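Local structure of ErfK/YbiS/YcfS/YnhG family protein (4LPQ) at residues A7-Q12 against P18-L23; Q25-L30 against Q46-A51; I90-Q95 against A128-G133; R107-S112 against N186-W191. The protein probably acts as a peptidoglycan L,D-transpeptidase in cell-wall synthesis, this chain joining a putative peptidoglycan-binding domain to the YkuD-type catalytic domain. All coordinates share one frame; numbering follows the deposited sequence. Where two conformers were deposited one is given.

Interaction 1: A7-Q12 against P18-L23; sequences APQYPQ and PEVLAL
Pro11 and Gln9, on the extended loop 7-12, lie against the first turns of helix 18-30 of the helical putative peptidoglycan-binding domain. Two kinds of interaction hold them there. The apolar part centres on Pro11, which is buried and turns its ring to the helix. Its CB packs 3.7 Å from Leu23 CD2 and, more loosely, 4.4 Å from Val20 CG2, the two partners being three residues apart (i, i+3) on one face of the helix. Leu23 also touches Leu72 of helix 66-74, and the backbone of Pro11 is hydrogen-bonded to Val64, which ties the loop to the segment before that helix.

The polar part is exposed. Gln9 sends its chain out nearly straight, CG anti to the backbone N (chi1 166°) and the next torsion also extended, which carries the amide across to the helix start. There OE1 lies 3.8 Å from both Glu19 CB and Val20 CG2, a van der Waals approach, while NE2 makes a weak hydrogen bond to Thr16 O. Glu19 offers only the root of its side chain, since the bend at chi2 leads the carboxylate away. A single water joins the two segments by hydrogen bonds: it donates to Gln9 OE1 at 2.9 Å and accepts from the backbone N of Glu19 at 3.0 Å.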
loop_
_atom_site.group_PDB
_atom_site.type_symbol
_atom_site.label_atom_id
_atom_site.label_comp_id
_atom_site.label_asym_id
_atom_site.label_seq_id
_atom_site.Cartn_x
_atom_site.Cartn_y
_atom_site.Cartn_z
ATOM N N ALA A 7 -13.631 23.518 17.619
ATOM C CA ALA A 7 -13.258 23.787 16.236
ATOM C C ALA A 7 -13.544 22.525 15.559
ATOM O O ALA A 7 -13.994 21.582 16.185
ATOM C CB ALA A 7 -11.818 24.164 16.047
ATOM N N PRO A 8 -13.262 22.570 14.202
ATOM C CA PRO A 8 -13.702 21.383 13.516
ATOM C C PRO A 8 -12.878 20.197 13.929
ATOM O O PRO A 8 -11.862 20.315 14.540
ATOM C CB PRO A 8 -13.502 21.710 12.056
ATOM C CG PRO A 8 -12.347 22.586 12.023
ATOM C CD PRO A 8 -12.604 23.491 13.147
ATOM N N GLN A 9 -13.392 19.056 13.594
ATOM C CA GLN A 9 -12.676 17.833 13.714
ATOM C C GLN A 9 -11.869 17.719 12.469
ATOM O O GLN A 9 -12.349 17.932 11.382
ATOM C CB GLN A 9 -13.627 16.639 13.754
ATOM C CG GLN A 9 -12.890 15.298 13.546
ATOM C CD GLN A 9 -13.765 14.088 13.422
ATOM O OE1 GLN A 9 -14.184 13.743 12.349
ATOM N NE2 GLN A 9 -14.074 13.477 14.543
ATOM N N TYR A 10 -10.643 17.311 12.633
ATOM C CA TYR A 10 -9.913 16.835 11.518
ATOM C C TYR A 10 -9.888 15.318 11.668
ATOM O O TYR A 10 -9.401 14.845 12.644
ATOM C CB TYR A 10 -8.528 17.451 11.524
ATOM C CG TYR A 10 -8.548 18.977 11.537
ATOM C CD1 TYR A 10 -9.088 19.685 10.496
ATOM C CD2 TYR A 10 -8.087 19.678 12.590
ATOM C CE1 TYR A 10 -9.113 21.061 10.507
ATOM C CE2 TYR A 10 -8.128 21.055 12.613
ATOM C CZ TYR A 10 -8.618 21.723 11.552
ATOM O OH TYR A 10 -8.670 23.076 11.582
ATOM N N PRO A 11 -10.443 14.580 10.724
ATOM C CA PRO A 11 -10.426 13.120 10.876
ATOM C C PRO A 11 -9.028 12.559 11.061
ATOM O O PRO A 11 -8.110 12.933 10.346
ATOM C CB PRO A 11 -11.031 12.629 9.581
ATOM C CG PRO A 11 -11.935 13.741 9.229
ATOM C CD PRO A 11 -11.259 15.011 9.640
ATOM N N GLN A 12 -8.853 11.724 12.095
ATOM C CA GLN A 12 -7.598 11.098 12.407
ATOM C C GLN A 12 -7.880 9.807 13.157
ATOM O O GLN A 12 -9.008 9.558 13.549
ATOM C CB GLN A 12 -6.746 12.038 13.259
ATOM C CG GLN A 12 -7.362 12.536 14.583
ATOM C CD GLN A 12 -6.501 13.561 15.232
ATOM O OE1 GLN A 12 -6.655 14.778 15.042
ATOM N NE2 GLN A 12 -5.520 13.083 15.927
ATOM N N PRO A 18 -19.798 11.533 11.297
ATOM C CA PRO A 18 -20.194 11.768 9.941
ATOM C C PRO A 18 -19.010 12.181 9.088
ATOM O O PRO A 18 -18.993 11.844 7.893
ATOM C CB PRO A 18 -21.239 12.841 10.051
ATOM C CG PRO A 18 -21.176 13.384 11.403
ATOM C CD PRO A 18 -20.635 12.309 12.232
ATOM N N GLU A 19 -18.118 13.002 9.605
ATOM C CA GLU A 19 -16.983 13.418 8.775
ATOM C C GLU A 19 -16.040 12.242 8.465
ATOM O O GLU A 19 -15.444 12.208 7.391
ATOM C CB GLU A 19 -16.297 14.635 9.341
ATOM C CG GLU A 19 -17.307 15.814 9.251
ATOM C CD GLU A 19 -18.006 15.970 7.770
ATOM O OE1 GLU A 19 -17.131 16.207 6.825
ATOM O OE2 GLU A 19 -19.351 15.860 7.582
ATOM N N VAL A 20 -15.922 11.312 9.411
ATOM C CA VAL A 20 -15.148 10.118 9.143
ATOM C C VAL A 20 -15.843 9.283 8.060
ATOM O O VAL A 20 -15.208 8.771 7.136
ATOM C CB VAL A 20 -14.930 9.298 10.382
ATOM C CG1 VAL A 20 -14.266 7.970 10.068
ATOM C CG2 VAL A 20 -14.117 10.063 11.376
ATOM N N LEU A 21 -17.146 9.088 8.192
ATOM C CA LEU A 21 -17.913 8.348 7.216
ATOM C C LEU A 21 -17.708 8.907 5.776
ATOM O O LEU A 21 -17.432 8.188 4.819
ATOM C CB LEU A 21 -19.395 8.296 7.592
ATOM C CG LEU A 21 -20.274 7.527 6.572
ATOM C CD1 LEU A 21 -19.958 6.156 6.685
ATOM C CD2 LEU A 21 -21.703 7.661 7.007
ATOM N N ALA A 22 -17.805 10.247 5.686
ATOM C CA ALA A 22 -17.611 10.921 4.417
ATOM C C ALA A 22 -16.215 10.742 3.857
ATOM O O ALA A 22 -16.070 10.456 2.658
ATOM C CB ALA A 22 -17.934 12.400 4.586
ATOM N N LEU A 23 -15.215 10.789 4.719
ATOM C CA LEU A 23 -13.866 10.532 4.299
ATOM C C LEU A 23 -13.710 9.109 3.775
ATOM O O LEU A 23 -13.099 8.908 2.714
ATOM C CB LEU A 23 -12.978 10.713 5.526
ATOM C CG LEU A 23 -11.541 10.183 5.362
ATOM C CD1 LEU A 23 -10.720 11.024 4.352
ATOM C CD2 LEU A 23 -10.844 10.236 6.762
HETATM O O HOH W 1 -17.100 13.375 12.377
#

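Interaction 2: Q25-L30 against Q46-A51; sequences QRLMDL and QQAVWA
Leu27 reaches Ala48 and Val49 because its CG stands anti to the carbonyl carbon (chi1 -69°) and its second torsion is extended (chi2 164°), which pushes CD1 out toward helix 43-56. On the other side Val49 has CG1 anti to its backbone N (chi1 176°), leaving CG2 beside that nitrogen as the branch that meets the leucine. CD1 of Leu27 thus rests against two methyls at once, 4.0 Å from Ala48 CB and 3.9 Å from Val49 CG2. The Leu27 and Val49 side chains meet at a slant. The second leucine methyl, CD2, comes within 4.1 Å of Ala48 O, on the backbone of the facing helix. The small alanine side chain lets the helices approach, and the CA atoms of Leu27 and Ala48 are 7.1 Å apart.

All three residues are buried, and the side-chain contact is apolar: one branched side chain set against an alanine and a valine of the next helix. It joins helix 18-30 to helix 43-56 inside the putative peptidoglycan-binding domain. Arg26 NH2 ties the first helix to Leu72 O of helix 66-74, whereas Trp50 and Ala51 of the second touch Asn110 on strand 104-110 of the catalytic domain.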
loop_
_atom_site.group_PDB
_atom_site.type_symbol
_atom_site.label_atom_id
_atom_site.label_comp_id
_atom_site.label_asym_id
_atom_site.label_seq_id
_atom_site.Cartn_x
_atom_site.Cartn_y
_atom_site.Cartn_z
ATOM N N GLN A 25 -15.940 7.111 2.552
ATOM C CA GLN A 25 -16.604 6.951 1.289
ATOM C C GLN A 25 -15.871 7.614 0.129
ATOM O O GLN A 25 -15.817 7.088 -0.989
ATOM C CB GLN A 25 -18.048 7.387 1.370
ATOM C CG GLN A 25 -18.838 6.895 0.210
ATOM C CD GLN A 25 -18.917 5.395 0.057
ATOM O OE1 GLN A 25 -19.342 4.635 0.950
ATOM N NE2 GLN A 25 -18.479 4.946 -1.119
ATOM N N ARG A 26 -15.301 8.792 0.370
ATOM C CA ARG A 26 -14.559 9.465 -0.655
ATOM C C ARG A 26 -13.272 8.700 -1.074
ATOM O O ARG A 26 -13.000 8.525 -2.275
ATOM C CB ARG A 26 -14.195 10.859 -0.167
ATOM C CG ARG A 26 -13.405 11.695 -1.134
ATOM C CD ARG A 26 -14.181 11.903 -2.433
ATOM N NE ARG A 26 -13.543 12.936 -3.206
ATOM C CZ ARG A 26 -13.781 13.170 -4.495
ATOM N NH1 ARG A 26 -14.635 12.389 -5.167
ATOM N NH2 ARG A 26 -13.182 14.146 -5.167
ATOM N N LEU A 27 -12.555 8.180 -0.064
ATOM C CA LEU A 27 -11.434 7.319 -0.336
ATOM C C LEU A 27 -11.829 6.121 -1.174
ATOM O O LEU A 27 -11.167 5.784 -2.171
ATOM C CB LEU A 27 -10.766 6.880 0.962
ATOM C CG LEU A 27 -10.036 7.985 1.723
ATOM C CD1 LEU A 27 -9.758 7.556 3.116
ATOM C CD2 LEU A 27 -8.738 8.383 1.012
HETATM N N MSE A 28 -12.931 5.502 -0.750
HETATM C CA MSE A 28 -13.426 4.318 -1.500
HETATM C C MSE A 28 -13.702 4.705 -2.939
HETATM O O MSE A 28 -13.319 3.983 -3.899
HETATM C CB MSE A 28 -14.649 3.767 -0.782
HETATM C CG MSE A 28 -15.028 2.372 -1.330
HETATM SE SE MSE A 28 -16.624 1.654 -0.530
HETATM C CE MSE A 28 -16.048 1.668 1.324
ATOM N N ASP A 29 -14.437 5.814 -3.120
ATOM C CA ASP A 29 -14.816 6.269 -4.463
ATOM C C ASP A 29 -13.623 6.532 -5.357
ATOM O O ASP A 29 -13.648 6.295 -6.599
ATOM C CB ASP A 29 -15.685 7.540 -4.390
ATOM C CG ASP A 29 -17.051 7.310 -3.725
ATOM O OD1 ASP A 29 -17.531 6.168 -3.607
ATOM O OD2 ASP A 29 -17.678 8.386 -3.451
ATOM N N LEU A 30 -12.544 7.066 -4.781
ATOM C CA LEU A 30 -11.356 7.401 -5.508
ATOM C C LEU A 30 -10.417 6.223 -5.717
ATOM O O LEU A 30 -9.375 6.405 -6.392
ATOM C CB LEU A 30 -10.625 8.536 -4.819
ATOM C CG LEU A 30 -11.297 9.899 -4.802
ATOM C CD1 LEU A 30 -10.472 10.848 -3.921
ATOM C CD2 LEU A 30 -11.427 10.447 -6.179
ATOM N N GLN A 46 -6.772 3.983 8.507
ATOM C CA GLN A 46 -5.429 4.535 8.541
ATOM C C GLN A 46 -4.640 4.168 7.331
ATOM O O GLN A 46 -3.909 5.009 6.763
ATOM C CB GLN A 46 -4.723 4.092 9.839
ATOM C CG GLN A 46 -3.351 4.680 10.028
ATOM C CD GLN A 46 -3.512 6.087 10.370
ATOM O OE1 GLN A 46 -3.475 6.450 11.498
ATOM N NE2 GLN A 46 -3.660 6.922 9.355
ATOM N N GLN A 47 -4.683 2.915 6.925
ATOM C CA GLN A 47 -3.952 2.479 5.746
ATOM C C GLN A 47 -4.370 3.297 4.508
ATOM O O GLN A 47 -3.537 3.714 3.728
ATOM C CB GLN A 47 -4.146 0.985 5.483
ATOM C CG GLN A 47 -3.510 0.075 6.531
ATOM C CD GLN A 47 -2.005 0.133 6.436
ATOM O OE1 GLN A 47 -1.309 0.551 7.480
ATOM N NE2 GLN A 47 -1.484 -0.235 5.370
ATOM N N ALA A 48 -5.676 3.507 4.390
ATOM C CA ALA A 48 -6.169 4.251 3.218
ATOM C C ALA A 48 -5.782 5.712 3.234
ATOM O O ALA A 48 -5.429 6.307 2.225
ATOM C CB ALA A 48 -7.679 4.123 3.103
ATOM N N VAL A 49 -5.874 6.349 4.442
ATOM C CA VAL A 49 -5.413 7.739 4.557
ATOM C C VAL A 49 -3.949 7.926 4.248
ATOM O O VAL A 49 -3.553 8.859 3.579
ATOM C CB VAL A 49 -5.808 8.363 5.923
ATOM C CG1 VAL A 49 -5.262 9.769 6.111
ATOM C CG2 VAL A 49 -7.334 8.396 6.077
ATOM N N TRP A 50 -3.131 7.029 4.794
ATOM C CA TRP A 50 -1.698 7.067 4.502
ATOM C C TRP A 50 -1.458 6.903 3.022
ATOM O O TRP A 50 -0.662 7.599 2.434
ATOM C CB TRP A 50 -0.985 6.021 5.283
ATOM C CG TRP A 50 -0.777 6.331 6.757
ATOM C CD1 TRP A 50 -0.856 7.534 7.382
ATOM C CD2 TRP A 50 -0.414 5.400 7.778
ATOM N NE1 TRP A 50 -0.527 7.429 8.715
ATOM C CE2 TRP A 50 -0.250 6.126 9.015
ATOM C CE3 TRP A 50 -0.179 4.050 7.784
ATOM C CZ2 TRP A 50 0.074 5.503 10.197
ATOM C CZ3 TRP A 50 0.168 3.415 8.950
ATOM C CH2 TRP A 50 0.300 4.136 10.136
ATOM N N ALA A 51 -2.186 5.963 2.363
ATOM C CA ALA A 51 -2.030 5.811 0.910
ATOM C C ALA A 51 -2.361 7.079 0.191
ATOM O O ALA A 51 -1.721 7.459 -0.773
ATOM C CB ALA A 51 -2.894 4.710 0.437
#

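Interaction 3: I90-Q95 against A128-G133; sequences IDLDKQ and ATTPRG
Leu92 and Arg132 form the centre of this contact in the L,D-transpeptidase catalytic domain, between the turn after strand 86-91 and the loop leading into strand 133-140. Leu92 CD1 sits over the middle of one face of the Arg132 guanidinium and also packs 3.6 Å from Arg132 CG, so the leucine lies against both the aliphatic stem and the charged head. At the edge of the same group, near its plane, Arg132 NH1 donates to Asp93 OD1 in a long 3.3 Å hydrogen bond with an angle of 154°, part of a salt bridge. The carboxylate is met from above its own plane. The stronger partner of NH1 is the C-terminal carboxylate of Tyr207, with which it also forms a salt bridge.

With its other methyl, CD2, Leu92 touches Thr130 CG2 at 4.0 Å. The hydroxyl of Thr130 is bonded to Gly180 O and Gly114 N, and its side chain lies about 7 Å from that of Cys181, the predicted nucleophile; the contact therefore borders the probable active site.

Outside this first shell, the turn is held by its own polar side chains. Asp91 OD1 accepts from Lys94 N at 3.0 Å in an Asx motif. Gln95 folds back so that its NE2 donates to Leu92 O, 2.8 Å away, on a lone pair in the carbonyl plane and nearly straight at 173°.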
loop_
_atom_site.group_PDB
_atom_site.type_symbol
_atom_site.label_atom_id
_atom_site.label_comp_id
_atom_site.label_asym_id
_atom_site.label_seq_id
_atom_site.Cartn_x
_atom_site.Cartn_y
_atom_site.Cartn_z
ATOM N N ILE A 90 4.691 -0.343 -8.312
ATOM C CA ILE A 90 5.078 0.027 -6.981
ATOM C C ILE A 90 5.974 1.252 -7.108
ATOM O O ILE A 90 7.059 1.246 -7.679
ATOM C CB ILE A 90 5.812 -1.166 -6.308
ATOM C CG1 ILE A 90 4.848 -2.402 -6.236
ATOM C CG2 ILE A 90 6.263 -0.722 -4.925
ATOM C CD1 ILE A 90 5.429 -3.712 -5.940
ATOM N N ASP A 91 5.430 2.362 -6.569
ATOM C CA ASP A 91 6.088 3.649 -6.517
ATOM C C ASP A 91 6.880 3.735 -5.272
ATOM O O ASP A 91 6.311 3.919 -4.186
ATOM C CB ASP A 91 5.052 4.780 -6.691
ATOM C CG ASP A 91 5.683 6.152 -6.747
ATOM O OD1 ASP A 91 6.788 6.362 -6.169
ATOM O OD2 ASP A 91 5.029 7.026 -7.380
ATOM N N LEU A 92 8.190 3.525 -5.361
ATOM C CA LEU A 92 9.058 3.474 -4.184
ATOM C C LEU A 92 9.202 4.792 -3.486
ATOM O O LEU A 92 9.290 4.835 -2.257
ATOM C CB LEU A 92 10.398 2.848 -4.524
ATOM C CG LEU A 92 10.343 1.403 -5.049
ATOM C CD1 LEU A 92 11.685 0.992 -5.542
ATOM C CD2 LEU A 92 9.782 0.478 -3.943
ATOM N N ASP A 93 9.192 5.916 -4.222
ATOM C CA ASP A 93 9.265 7.216 -3.598
ATOM C C ASP A 93 8.017 7.523 -2.771
ATOM O O ASP A 93 8.086 8.055 -1.642
ATOM C CB ASP A 93 9.466 8.320 -4.624
ATOM C CG ASP A 93 10.867 8.308 -5.236
ATOM O OD1 ASP A 93 11.757 7.498 -4.861
ATOM O OD2 ASP A 93 11.024 9.109 -6.173
ATOM N N LYS A 94 6.858 7.213 -3.305
ATOM C CA LYS A 94 5.594 7.448 -2.629
ATOM C C LYS A 94 5.177 6.339 -1.679
ATOM O O LYS A 94 4.306 6.524 -0.825
ATOM C CB LYS A 94 4.466 7.750 -3.622
ATOM C CG LYS A 94 4.699 9.029 -4.391
ATOM C CD LYS A 94 3.512 9.390 -5.276
ATOM C CE LYS A 94 3.646 10.800 -5.870
ATOM N NZ LYS A 94 2.464 11.184 -6.688
ATOM N N GLN A 95 5.805 5.166 -1.788
ATOM C CA GLN A 95 5.498 4.031 -0.944
ATOM C C GLN A 95 4.029 3.594 -1.086
ATOM O O GLN A 95 3.306 3.358 -0.095
ATOM C CB GLN A 95 5.885 4.301 0.505
ATOM C CG GLN A 95 7.407 4.457 0.730
ATOM C CD GLN A 95 8.082 3.105 0.749
ATOM O OE1 GLN A 95 7.885 2.307 1.668
ATOM N NE2 GLN A 95 8.745 2.797 -0.372
ATOM N N ALA A 128 19.104 -3.798 2.507
ATOM C CA ALA A 128 17.677 -3.884 2.361
ATOM C C ALA A 128 17.114 -2.951 1.272
ATOM O O ALA A 128 16.252 -2.119 1.474
ATOM C CB ALA A 128 17.018 -3.590 3.664
ATOM N N THR A 129 17.567 -3.158 0.095
ATOM C CA THR A 129 17.151 -2.460 -1.097
ATOM C C THR A 129 16.020 -3.244 -1.775
ATOM O O THR A 129 16.152 -4.442 -1.939
ATOM C CB THR A 129 18.377 -2.331 -2.086
ATOM O OG1 THR A 129 19.477 -1.688 -1.427
ATOM C CG2 THR A 129 17.995 -1.581 -3.390
ATOM N N THR A 130 15.010 -2.564 -2.254
ATOM C CA THR A 130 14.011 -3.153 -3.132
ATOM C C THR A 130 14.383 -2.852 -4.528
ATOM O O THR A 130 14.648 -1.669 -4.847
ATOM C CB THR A 130 12.634 -2.544 -2.799
ATOM O OG1 THR A 130 12.295 -2.877 -1.421
ATOM C CG2 THR A 130 11.554 -3.051 -3.714
ATOM N N PRO A 131 14.421 -3.855 -5.386
ATOM C CA PRO A 131 14.902 -3.548 -6.702
ATOM C C PRO A 131 13.899 -2.788 -7.557
ATOM O O PRO A 131 12.718 -3.011 -7.469
ATOM C CB PRO A 131 15.133 -4.930 -7.348
ATOM C CG PRO A 131 14.285 -5.842 -6.574
ATOM C CD PRO A 131 14.177 -5.274 -5.191
ATOM N N ARG A 132 14.401 -1.884 -8.346
ATOM C CA ARG A 132 13.681 -1.182 -9.358
ATOM C C ARG A 132 13.780 -1.961 -10.652
ATOM O O ARG A 132 14.816 -2.579 -10.969
ATOM C CB ARG A 132 14.211 0.231 -9.592
ATOM C CG ARG A 132 13.869 1.137 -8.455
ATOM C CD ARG A 132 14.531 2.524 -8.478
ATOM N NE ARG A 132 14.589 2.978 -7.037
ATOM C CZ ARG A 132 13.919 3.897 -6.265
ATOM N NH1 ARG A 132 12.881 4.907 -6.529
ATOM N NH2 ARG A 132 14.289 3.780 -5.020
ATOM N N GLY A 133 12.698 -1.987 -11.412
ATOM C CA GLY A 133 12.669 -2.705 -12.664
ATOM C C GLY A 133 11.364 -3.308 -13.011
ATOM O O GLY A 133 10.345 -2.963 -12.465
#

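Interaction 4: R107-S112 against N186-W191; sequences RIINAS and NAAMNW
Arg107, in the conformer described, lays its side chain over one face of the Trp191 indole, while Ile109 packs between strand and helix beside it. Packing is tight here: Arg107 CG lies 3.3 Å from Trp191 CH2 and 3.6 Å from the centroid of the six-membered ring, 24° off its normal, in a CH-pi contact. On the buried side Ile109 CG2 presses on Ala188 CB at 3.5 Å, and its CD1 reaches Trp191 CE3 more loosely at 4.3 Å. These residues pack helix 186-196 against strand 104-110 of the mixed sheet in the YkuD-type catalytic domain, the N-to-C directions of the short segments 146° apart and their axes 9.4 Å apart at closest approach.

Toward the partly exposed end of Arg107 the fit relaxes. A bend at chi2 swings this conformer's guanidinium back across the indole, with Trp191 CZ2 over its centre and the planes 31° apart; the nearest approach of its NH2 is 3.8 Å, to Trp191 NE1. Replacing Trp191 with an alanine would probably leave the Arg107 stem without the ring it lies on and open a gap beside Ile109 CD1. Beyond the contact the indole stacks with Trp196 and meets the ring of Phe33, from the loop after helix 18-30.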
loop_
_atom_site.group_PDB
_atom_site.type_symbol
_atom_site.label_atom_id
_atom_site.label_comp_id
_atom_site.label_asym_id
_atom_site.label_seq_id
_atom_site.Cartn_x
_atom_site.Cartn_y
_atom_site.Cartn_z
ATOM N N ARG A 107 -6.907 0.328 -7.904
ATOM C CA ARG A 107 -6.763 0.597 -6.474
ATOM C C ARG A 107 -5.400 1.131 -6.184
ATOM O O ARG A 107 -4.392 0.806 -6.826
ATOM C CB ARG A 107 -6.943 -0.641 -5.516
ATOM C CG ARG A 107 -8.286 -1.260 -5.355
ATOM C CD ARG A 107 -9.368 -0.383 -4.740
ATOM N NE ARG A 107 -10.568 -1.194 -4.583
ATOM C CZ ARG A 107 -11.432 -1.422 -5.583
ATOM N NH1 ARG A 107 -11.248 -0.926 -6.792
ATOM N NH2 ARG A 107 -12.457 -2.228 -5.428
ATOM N N ILE A 108 -5.371 1.989 -5.155
ATOM C CA ILE A 108 -4.147 2.475 -4.552
ATOM C C ILE A 108 -4.064 1.844 -3.159
ATOM O O ILE A 108 -5.023 2.014 -2.383
ATOM C CB ILE A 108 -4.102 4.017 -4.427
ATOM C CG1 ILE A 108 -4.392 4.730 -5.732
ATOM C CG2 ILE A 108 -2.725 4.415 -3.852
ATOM C CD1 ILE A 108 -5.821 5.053 -5.982
ATOM N N ILE A 109 -2.919 1.219 -2.842
ATOM C CA ILE A 109 -2.762 0.458 -1.619
ATOM C C ILE A 109 -1.537 0.990 -0.873
ATOM O O ILE A 109 -0.456 1.126 -1.506
ATOM C CB ILE A 109 -2.668 -1.049 -1.967
ATOM C CG1 ILE A 109 -4.014 -1.565 -2.421
ATOM C CG2 ILE A 109 -2.181 -1.865 -0.794
ATOM C CD1 ILE A 109 -3.961 -2.848 -3.213
ATOM N N ASN A 110 -1.692 1.248 0.447
ATOM C CA ASN A 110 -0.518 1.635 1.212
ATOM C C ASN A 110 0.491 0.486 1.248
ATOM O O ASN A 110 0.170 -0.664 1.471
ATOM C CB ASN A 110 -0.973 1.960 2.627
ATOM C CG ASN A 110 0.145 2.492 3.500
ATOM O OD1 ASN A 110 0.790 3.459 3.119
ATOM N ND2 ASN A 110 0.370 1.837 4.636
ATOM N N ALA A 111 1.788 0.841 1.028
ATOM C CA ALA A 111 2.876 -0.128 0.953
ATOM C C ALA A 111 4.075 0.326 1.778
ATOM O O ALA A 111 4.223 1.514 2.092
ATOM C CB ALA A 111 3.269 -0.398 -0.528
ATOM N N SER A 112 4.991 -0.618 2.097
ATOM C CA SER A 112 6.235 -0.285 2.675
ATOM C C SER A 112 7.253 -1.239 2.181
ATOM O O SER A 112 7.108 -2.452 2.247
ATOM C CB SER A 112 6.126 -0.325 4.216
ATOM O OG SER A 112 7.337 0.054 4.849
ATOM N N ASN A 186 -2.993 -7.289 5.134
ATOM C CA ASN A 186 -3.540 -8.594 4.767
ATOM C C ASN A 186 -4.821 -8.482 3.919
ATOM O O ASN A 186 -4.996 -9.218 3.005
ATOM C CB ASN A 186 -3.749 -9.438 6.012
ATOM C CG ASN A 186 -2.503 -9.883 6.704
ATOM O OD1 ASN A 186 -1.414 -9.770 6.248
ATOM N ND2 ASN A 186 -2.736 -10.416 7.872
ATOM N N ALA A 187 -5.676 -7.505 4.290
ATOM C CA ALA A 187 -6.879 -7.280 3.542
ATOM C C ALA A 187 -6.594 -6.891 2.098
ATOM O O ALA A 187 -7.252 -7.339 1.176
ATOM C CB ALA A 187 -7.737 -6.276 4.241
ATOM N N ALA A 188 -5.637 -5.980 1.916
ATOM C CA ALA A 188 -5.255 -5.576 0.562
ATOM C C ALA A 188 -4.699 -6.799 -0.187
ATOM O O ALA A 188 -5.014 -6.981 -1.361
ATOM C CB ALA A 188 -4.238 -4.419 0.562
HETATM N N MSE A 189 -3.914 -7.611 0.462
HETATM C CA MSE A 189 -3.317 -8.787 -0.192
HETATM C C MSE A 189 -4.471 -9.746 -0.595
HETATM O O MSE A 189 -4.432 -10.281 -1.705
HETATM C CB MSE A 189 -2.318 -9.468 0.738
HETATM C CG MSE A 189 -1.400 -10.352 -0.069
HETATM SE SE MSE A 189 -0.141 -9.227 -1.126
HETATM C CE MSE A 189 0.193 -10.431 -2.597
ATOM N N ASN A 190 -5.462 -9.935 0.259
ATOM C CA ASN A 190 -6.559 -10.796 -0.044
ATOM C C ASN A 190 -7.337 -10.285 -1.240
ATOM O O ASN A 190 -7.742 -11.073 -2.114
ATOM C CB ASN A 190 -7.484 -10.990 1.179
ATOM C CG ASN A 190 -6.822 -11.727 2.326
ATOM O OD1 ASN A 190 -5.891 -12.502 2.155
ATOM N ND2 ASN A 190 -7.361 -11.486 3.518
ATOM N N TRP A 191 -7.508 -8.980 -1.299
ATOM C CA TRP A 191 -8.166 -8.351 -2.413
ATOM C C TRP A 191 -7.404 -8.607 -3.727
ATOM O O TRP A 191 -8.008 -9.011 -4.755
ATOM C CB TRP A 191 -8.444 -6.881 -2.190
ATOM C CG TRP A 191 -9.122 -6.195 -3.322
ATOM C CD1 TRP A 191 -10.471 -6.192 -3.547
ATOM C CD2 TRP A 191 -8.515 -5.542 -4.452
ATOM N NE1 TRP A 191 -10.733 -5.532 -4.749
ATOM C CE2 TRP A 191 -9.550 -5.137 -5.323
ATOM C CE3 TRP A 191 -7.197 -5.230 -4.800
ATOM C CZ2 TRP A 191 -9.296 -4.484 -6.526
ATOM C CZ3 TRP A 191 -6.932 -4.586 -5.980
ATOM C CH2 TRP A 191 -7.981 -4.178 -6.852
#

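Along the chain interactions 1 and 2 follow in series, and both use helix 18-30 of the putative peptidoglycan-binding domain; their centres lie 13 Å apart and Leu23 CD2 touches Val49 CG2 at 4.0 Å. Interactions 3 and 4 belong to the catalytic domain, where their segments alternate in sequence and reach the same mixed sheet, 15 Å between centres, with a probable hydrogen bond from Ala111 N to Gln95 O. The domains meet in part between interactions 2 and 4, whose centres are 11 Å apart: Ala51 CB packs 3.7 Å from Asn110 N. Interactions 1 and 3, 32 Å apart between centres, lie on opposite sides of the chain's centre, and interaction 3 borders the predicted nucleophile.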